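Local structure of probable 3-hydroxyisobutyrate dehydrogenase (Pseudomonas aeruginosa, 3OBB) at residues 219-224 and 285-290; 91-96 and 116-121; 235-240 and 289-294. The protein oxidises L-serine and methyl-L-serine with NAD+ as the electron acceptor, and has low activity toward beta-hydroxyisobutyrate. All blocks are in the same frame, centred on the assembly; numbering follows the deposited sequence.

Contact 1 (219-224 and 285-290)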
# COMPACT_ATOMS: atom_id res chain seq x y z
N GLU A 219 14.31 4.86 -19.38
CA GLU A 219 14.96 5.52 -20.52
C GLU A 219 16.32 6.06 -20.13
O GLU A 219 17.23 6.07 -20.93
CB GLU A 219 14.09 6.67 -21.06
CG GLU A 219 12.80 6.23 -21.71
CD GLU A 219 13.04 5.65 -23.10
OE1 GLU A 219 12.34 4.70 -23.51
OE2 GLU A 219 13.91 6.15 -23.81
N VAL A 220 16.46 6.53 -18.89
CA VAL A 220 17.49 7.50 -18.59
C VAL A 220 18.07 7.30 -17.19
O VAL A 220 19.06 7.93 -16.83
CB VAL A 220 16.87 8.92 -18.90
CG1 VAL A 220 16.91 9.93 -17.76
CG2 VAL A 220 17.33 9.47 -20.32
N TYR A 221 17.50 6.40 -16.40
CA TYR A 221 17.86 6.38 -14.98
C TYR A 221 17.58 5.02 -14.33
O TYR A 221 16.85 4.94 -13.32
CB TYR A 221 17.02 7.44 -14.28
CG TYR A 221 17.68 8.25 -13.21
CD1 TYR A 221 17.98 9.59 -13.44
CD2 TYR A 221 17.95 7.70 -11.95
CE1 TYR A 221 18.55 10.37 -12.49
CE2 TYR A 221 18.56 8.47 -10.96
CZ TYR A 221 18.83 9.82 -11.23
OH TYR A 221 19.39 10.64 -10.26
N ASN A 222 18.14 3.97 -14.90
CA ASN A 222 17.78 2.62 -14.49
C ASN A 222 18.30 2.31 -13.08
O ASN A 222 19.48 2.55 -12.82
CB ASN A 222 18.27 1.60 -15.53
CG ASN A 222 17.75 0.19 -15.23
OD1 ASN A 222 18.13 -0.41 -14.19
ND2 ASN A 222 16.84 -0.33 -16.09
N PRO A 223 17.44 1.84 -12.14
CA PRO A 223 17.92 1.61 -10.76
C PRO A 223 18.79 0.38 -10.49
O PRO A 223 19.30 0.24 -9.38
CB PRO A 223 16.61 1.50 -9.97
CG PRO A 223 15.66 0.91 -10.95
CD PRO A 223 15.98 1.59 -12.24
N TRP A 224 18.99 -0.49 -11.49
CA TRP A 224 19.77 -1.74 -11.34
C TRP A 224 21.24 -1.55 -11.69
O TRP A 224 21.55 -1.14 -12.81
CB TRP A 224 19.20 -2.87 -12.21
CG TRP A 224 19.72 -4.22 -11.75
CD1 TRP A 224 20.86 -4.85 -12.17
CD2 TRP A 224 19.13 -5.08 -10.78
NE1 TRP A 224 20.99 -6.06 -11.53
CE2 TRP A 224 19.96 -6.21 -10.65
CE3 TRP A 224 17.99 -4.99 -9.96
CZ2 TRP A 224 19.68 -7.26 -9.76
CZ3 TRP A 224 17.72 -6.02 -9.08
CH2 TRP A 224 18.57 -7.14 -8.98
N ARG A 285 21.83 9.21 -0.43
CA ARG A 285 22.07 8.44 -1.65
C ARG A 285 21.10 8.94 -2.72
O ARG A 285 20.06 9.59 -2.42
CB ARG A 285 21.93 6.92 -1.42
CG ARG A 285 22.89 6.35 -0.35
CD ARG A 285 24.04 5.54 -0.98
NE ARG A 285 24.71 4.73 0.04
CZ ARG A 285 25.25 3.53 -0.16
NH1 ARG A 285 25.23 2.95 -1.36
NH2 ARG A 285 25.83 2.89 0.86
N ASP A 286 21.44 8.67 -3.98
CA ASP A 286 20.51 8.96 -5.06
C ASP A 286 19.20 8.19 -4.84
O ASP A 286 19.21 7.04 -4.36
CB ASP A 286 21.11 8.54 -6.40
CG ASP A 286 20.08 8.62 -7.52
OD1 ASP A 286 19.76 9.79 -7.92
OD2 ASP A 286 19.55 7.54 -7.94
N PHE A 287 18.06 8.80 -5.19
CA PHE A 287 16.76 8.21 -4.86
C PHE A 287 16.56 6.82 -5.50
O PHE A 287 15.74 6.06 -5.03
CB PHE A 287 15.60 9.17 -5.22
CG PHE A 287 15.36 9.32 -6.71
CD1 PHE A 287 16.36 9.84 -7.55
CD2 PHE A 287 14.15 8.90 -7.28
CE1 PHE A 287 16.14 9.98 -8.94
CE2 PHE A 287 13.91 9.04 -8.65
CZ PHE A 287 14.90 9.57 -9.49
N SER A 288 17.30 6.47 -6.56
CA SER A 288 17.18 5.11 -7.12
C SER A 288 17.72 4.00 -6.19
O SER A 288 17.53 2.82 -6.45
CB SER A 288 17.72 5.01 -8.56
OG SER A 288 19.13 5.12 -8.63
N VAL A 289 18.34 4.40 -5.08
CA VAL A 289 18.79 3.50 -3.99
C VAL A 289 17.62 2.67 -3.43
O VAL A 289 17.82 1.61 -2.78
CB VAL A 289 19.51 4.28 -2.87
CG1 VAL A 289 18.50 5.01 -1.92
CG2 VAL A 289 20.44 3.36 -2.08
N VAL A 290 16.40 3.09 -3.77
CA VAL A 290 15.22 2.31 -3.44
C VAL A 290 15.38 0.87 -3.95
O VAL A 290 14.80 -0.04 -3.38
CB VAL A 290 13.92 3.03 -3.96
CG1 VAL A 290 13.76 2.89 -5.47
CG2 VAL A 290 12.67 2.58 -3.20
O HOH W 1 20.37 4.73 -11.07
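Tyr221 and Asp286 reach for each other tip to tip: the phenol OH donates to OD1 of Asp286 over a short 2.5 Å. The oxygen is met on its syn side, with the donor 33° out of the carboxylate plane, while the ring and carboxylate planes differ by 26°. The other carboxylate oxygen, Asp286 OD2, sits near the plane of the ring at its edge, 3.3 Å from Tyr221 CE2. Phe287 CZ lies over one face of the Tyr221 ring, offset toward the rim; Phe287 CE1 is 3.5 Å from Tyr221 CE2, and the two rings meet obliquely at 51°.

Asp286 OD2 takes two bonds from Ser288: the backbone N at 2.8 Å, from above the carboxylate plane, which makes an Asx turn at the start of the 3-10 segment 287-289, and OG at 2.6 Å. OD1 is also bonded by Phe241 N, so both oxygens have partners. This belongs to the helical C-terminal domain of the 3-hydroxyisobutyrate dehydrogenase family, where the turn after helix 216-220 packs on the loop leading to the short helix 291-294. Met184 of helix 168-196 touches Tyr221, Phe287 and Ser288.

Further along, Pro223 lays CB 3.9 Å from CB of Ser288. A water joins the two segments by donating to Asn222 O and, at 2.8 Å, to Ser288 OG. Asn222 makes an Asx turn of its own: its OD1 accepts from Trp224 N. The phenol OH also has a weak hydrogen bond to a bound HEPES molecule, probably from the crystallisation liquor.

Contact 2 (91-96 and 116-121)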
# COMPACT_ATOMS: atom_id res chain seq x y z
N THR A 91 9.44 45.47 -9.72
CA THR A 91 10.32 44.32 -9.80
C THR A 91 9.57 42.99 -9.93
O THR A 91 8.54 42.77 -9.28
CB THR A 91 11.40 44.26 -8.65
OG1 THR A 91 12.19 43.06 -8.77
CG2 THR A 91 10.77 44.28 -7.25
N LEU A 92 10.09 42.14 -10.81
CA LEU A 92 9.64 40.76 -11.07
C LEU A 92 10.21 39.79 -10.04
O LEU A 92 11.42 39.77 -9.82
CB LEU A 92 10.22 40.33 -12.41
CG LEU A 92 9.58 39.37 -13.39
CD1 LEU A 92 10.66 38.80 -14.26
CD2 LEU A 92 8.78 38.27 -12.72
N VAL A 93 9.35 38.98 -9.42
CA VAL A 93 9.83 37.95 -8.50
C VAL A 93 9.63 36.56 -9.10
O VAL A 93 8.53 36.22 -9.51
CB VAL A 93 9.16 38.03 -7.10
CG1 VAL A 93 9.83 37.04 -6.14
CG2 VAL A 93 9.22 39.41 -6.52
N LEU A 94 10.72 35.78 -9.16
CA LEU A 94 10.69 34.38 -9.58
C LEU A 94 11.03 33.47 -8.39
O LEU A 94 12.19 33.37 -8.02
CB LEU A 94 11.68 34.15 -10.73
CG LEU A 94 11.32 34.53 -12.20
CD1 LEU A 94 10.23 35.57 -12.30
CD2 LEU A 94 12.51 34.93 -13.07
N GLU A 95 10.02 32.86 -7.78
CA GLU A 95 10.24 31.95 -6.66
C GLU A 95 10.27 30.47 -7.17
O GLU A 95 9.20 29.87 -7.50
CB GLU A 95 9.20 32.18 -5.57
CG GLU A 95 9.69 31.89 -4.16
CD GLU A 95 10.46 30.55 -4.06
OE1 GLU A 95 11.70 30.56 -3.84
OE2 GLU A 95 9.80 29.50 -4.22
N CYS A 96 11.48 29.90 -7.19
CA CYS A 96 11.81 28.66 -7.93
C CYS A 96 12.13 27.50 -7.03
O CYS A 96 12.53 26.44 -7.51
CB CYS A 96 13.03 28.85 -8.84
SG CYS A 96 12.83 30.15 -10.05
N LEU A 116 3.35 43.51 -6.84
CA LEU A 116 4.46 42.82 -7.51
C LEU A 116 4.02 41.73 -8.46
O LEU A 116 3.08 41.00 -8.18
CB LEU A 116 5.45 42.27 -6.49
CG LEU A 116 6.15 43.26 -5.55
CD1 LEU A 116 6.86 42.45 -4.49
CD2 LEU A 116 7.11 44.19 -6.27
N ALA A 117 4.70 41.63 -9.60
CA ALA A 117 4.56 40.49 -10.50
C ALA A 117 5.42 39.32 -10.01
O ALA A 117 6.65 39.40 -10.04
CB ALA A 117 4.96 40.87 -11.90
N MSE A 118 4.75 38.25 -9.56
CA MSE A 118 5.41 37.04 -9.07
C MSE A 118 5.01 35.78 -9.84
O MSE A 118 3.86 35.62 -10.23
CB MSE A 118 5.15 36.84 -7.57
CG MSE A 118 5.61 35.45 -7.07
SE MSE A 118 5.34 35.19 -5.16
CE MSE A 118 6.77 36.30 -4.51
N LEU A 119 5.98 34.91 -10.05
CA LEU A 119 5.75 33.57 -10.59
C LEU A 119 6.27 32.53 -9.60
O LEU A 119 7.31 32.74 -8.95
CB LEU A 119 6.48 33.41 -11.92
CG LEU A 119 6.12 34.33 -13.08
CD1 LEU A 119 7.05 34.06 -14.23
CD2 LEU A 119 4.64 34.17 -13.48
N ASP A 120 5.56 31.42 -9.48
CA ASP A 120 6.17 30.21 -8.91
C ASP A 120 6.70 29.40 -10.10
O ASP A 120 5.96 29.07 -11.03
CB ASP A 120 5.22 29.41 -7.98
CG ASP A 120 3.88 29.02 -8.65
OD1 ASP A 120 2.97 29.86 -8.80
OD2 ASP A 120 3.72 27.85 -8.98
N ALA A 121 7.98 29.11 -10.10
CA ALA A 121 8.59 28.45 -11.22
C ALA A 121 9.62 27.40 -10.74
O ALA A 121 10.84 27.53 -11.02
CB ALA A 121 9.23 29.47 -12.16
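Val93 and Met118 meet on one face of the sheet, Leu94 and Leu119 on the other, and the peptide groups between them are joined by backbone hydrogen bonds. These are adjacent parallel strands, their segments 15° apart, of the beta-alpha-beta unit 92-95, 101-112, 117-124 in the Rossmann-type NAD-binding domain. Val93 pairs through both its N and its O: the N donates to Ala117 O at 2.8 Å, nearly straight, and the O accepts from Leu119 N. Glu95 N then bonds to Leu119 O at 3.0 Å.

On the first face, the selenomethionine Met118 bends at chi3 (-74°), bringing CE 3.5 Å from Val93 CG1. Helix 101-112 packs on Met118, and helix 70-78 on Val93 and Glu95. On the other face, Leu94 and Leu119 lie side by side with their CD1 atoms 4.0 Å apart, and helix 143-156 touches Leu119.

The buried acids find partners elsewhere: Glu95 OE1 with Ser65 and Ser97, Asp120 with His108 and the backbone N of Gly167 and Gln170. Ala121 N to Glu95 O (3.0 Å) is the last backbone bond; beyond it Cys96, near Met18 of the NAD(+) site, has its SG 3.4 Å from Ala121 O.

Contact 3 (235-240 and 289-294). With ACT (acetate ion), chain D.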
# COMPACT_ATOMS: atom_id res chain seq x y z
N ARG A 235 27.33 3.43 -9.59
CA ARG A 235 28.39 3.97 -8.74
C ARG A 235 27.86 4.06 -7.31
O ARG A 235 28.04 5.07 -6.60
CB ARG A 235 28.85 5.34 -9.24
CG ARG A 235 27.71 6.35 -9.41
CD ARG A 235 28.21 7.68 -9.99
NE ARG A 235 27.20 8.72 -9.84
CZ ARG A 235 26.30 9.05 -10.76
NH1 ARG A 235 26.23 8.43 -11.94
NH2 ARG A 235 25.46 10.03 -10.48
N ASP A 236 27.17 2.99 -6.91
CA ASP A 236 26.75 2.82 -5.54
C ASP A 236 25.78 3.92 -5.07
O ASP A 236 25.83 4.35 -3.91
CB ASP A 236 27.99 2.81 -4.63
CG ASP A 236 28.11 1.53 -3.84
OD1 ASP A 236 27.07 1.10 -3.23
OD2 ASP A 236 29.22 0.92 -3.90
N TYR A 237 24.95 4.40 -5.98
CA TYR A 237 23.96 5.40 -5.65
C TYR A 237 24.56 6.67 -5.03
O TYR A 237 23.89 7.33 -4.26
CB TYR A 237 22.87 4.78 -4.73
CG TYR A 237 22.27 3.56 -5.38
CD1 TYR A 237 22.73 2.29 -5.06
CD2 TYR A 237 21.29 3.67 -6.38
CE1 TYR A 237 22.23 1.15 -5.67
CE2 TYR A 237 20.75 2.53 -6.99
CZ TYR A 237 21.23 1.27 -6.61
OH TYR A 237 20.75 0.12 -7.19
N SER A 238 25.79 7.04 -5.40
CA SER A 238 26.34 8.35 -4.98
C SER A 238 25.85 9.44 -5.94
O SER A 238 25.64 9.16 -7.14
CB SER A 238 27.87 8.33 -5.01
OG SER A 238 28.32 8.01 -6.33
N GLY A 239 25.66 10.64 -5.44
CA GLY A 239 25.26 11.80 -6.24
C GLY A 239 23.81 11.71 -6.65
O GLY A 239 22.99 11.16 -5.91
N GLY A 240 23.50 12.22 -7.85
CA GLY A 240 22.13 12.24 -8.36
C GLY A 240 21.16 13.09 -7.54
O GLY A 240 21.42 14.24 -7.27
N VAL A 289 18.34 4.40 -5.08
CA VAL A 289 18.79 3.50 -3.99
C VAL A 289 17.62 2.67 -3.43
O VAL A 289 17.82 1.61 -2.78
CB VAL A 289 19.51 4.28 -2.87
CG1 VAL A 289 18.50 5.01 -1.92
CG2 VAL A 289 20.44 3.36 -2.08
N VAL A 290 16.40 3.09 -3.77
CA VAL A 290 15.22 2.31 -3.44
C VAL A 290 15.38 0.87 -3.95
O VAL A 290 14.80 -0.04 -3.38
CB VAL A 290 13.92 3.03 -3.96
CG1 VAL A 290 13.76 2.89 -5.47
CG2 VAL A 290 12.67 2.58 -3.20
N GLN A 291 16.19 0.68 -5.01
CA GLN A 291 16.55 -0.66 -5.52
C GLN A 291 16.97 -1.63 -4.42
O GLN A 291 16.67 -2.81 -4.48
CB GLN A 291 17.66 -0.58 -6.61
CG GLN A 291 17.88 -1.90 -7.41
CD GLN A 291 16.65 -2.31 -8.22
OE1 GLN A 291 16.48 -1.90 -9.36
NE2 GLN A 291 15.80 -3.14 -7.63
N LYS A 292 17.67 -1.13 -3.40
CA LYS A 292 18.22 -1.94 -2.32
C LYS A 292 17.14 -2.63 -1.46
O LYS A 292 17.37 -3.72 -0.87
CB LYS A 292 19.09 -1.06 -1.42
CG LYS A 292 20.40 -0.60 -2.07
CD LYS A 292 21.40 -0.21 -0.97
CE LYS A 292 22.70 0.36 -1.54
NZ LYS A 292 23.51 -0.83 -1.94
N LEU A 293 15.98 -1.99 -1.35
CA LEU A 293 14.83 -2.66 -0.71
C LEU A 293 14.53 -4.03 -1.34
O LEU A 293 14.19 -4.99 -0.63
CB LEU A 293 13.58 -1.76 -0.79
CG LEU A 293 13.59 -0.49 0.08
CD1 LEU A 293 12.22 0.17 -0.00
CD2 LEU A 293 13.94 -0.84 1.52
N PHE A 294 14.72 -4.14 -2.66
CA PHE A 294 14.31 -5.35 -3.41
C PHE A 294 15.43 -6.30 -3.80
O PHE A 294 15.15 -7.47 -4.09
CB PHE A 294 13.55 -4.93 -4.68
CG PHE A 294 12.50 -3.91 -4.42
CD1 PHE A 294 12.70 -2.59 -4.80
CD2 PHE A 294 11.33 -4.26 -3.77
CE1 PHE A 294 11.74 -1.63 -4.57
CE2 PHE A 294 10.36 -3.30 -3.51
CZ PHE A 294 10.57 -1.98 -3.90
C ACT D . 25.52 13.45 -10.21
O ACT D . 25.55 13.00 -9.05
OXT ACT D . 26.51 13.16 -10.91
CH3 ACT D . 24.39 14.27 -10.77
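In Tyr237, chi1 (-55°) sets CG anti to the carbonyl carbon and chi2 (96°) turns the ring so that a face meets Val289, which answers with CG2 anti to its own backbone N. The result is a CH-pi contact: Val289 CA stands over one face of the Tyr237 ring, 3.8 Å from the centroid and displaced toward the rim. Val289 CG2 touches the root of the ring, 3.8 Å from Tyr237 CG, while Val289 N comes within 3.3 Å of Tyr237 CD2.

At the far end of the ring, the phenol oxygen of Tyr237 rests 3.2 Å from CB of Gln291, whose amide N leads off to Ala188 O. The phenol OH itself has hydrogen-bond partners in Pro223 O and Gln298 NE2. Lys292 runs antiparallel to the Tyr237 side chain, with CE 4.0 Å from Tyr237 CD1. Lys292 NZ is bonded to Gln298 OE1 and lies 4.3 Å from Asp236 OD1, too far for a salt bridge.

Within the loop, Arg235 O accepts from both N and OG of Ser238. The whole is plain packing, away from the annotated sites: Tyr237 of an irregular loop packs on Val289 and on the start of the weakly bonded helix 291-294, in the helical C-terminal domain of this dehydrogenase family.

Contacts 1 and 3 are neighbours in the C-terminal domain, their centres 6 Å apart. They share Val289 and Val290, and both end on the stretch 285-294, contact 1 from 219-224 and contact 3 from 235-240; they touch directly where Asp286 N meets Tyr237 O at 2.8 Å. Contact 2 lies on the opposite side of the chain's centre in the NAD-binding domain, its centre about 33 Å from that of contact 1. All three are largely buried, though Asp236 of contact 3 is exposed. Regular backbone hydrogen bonding holds contact 2; a tyrosine-carboxylate bond and a water join contact 1; contact 3 is joined mainly by ring and aliphatic packing.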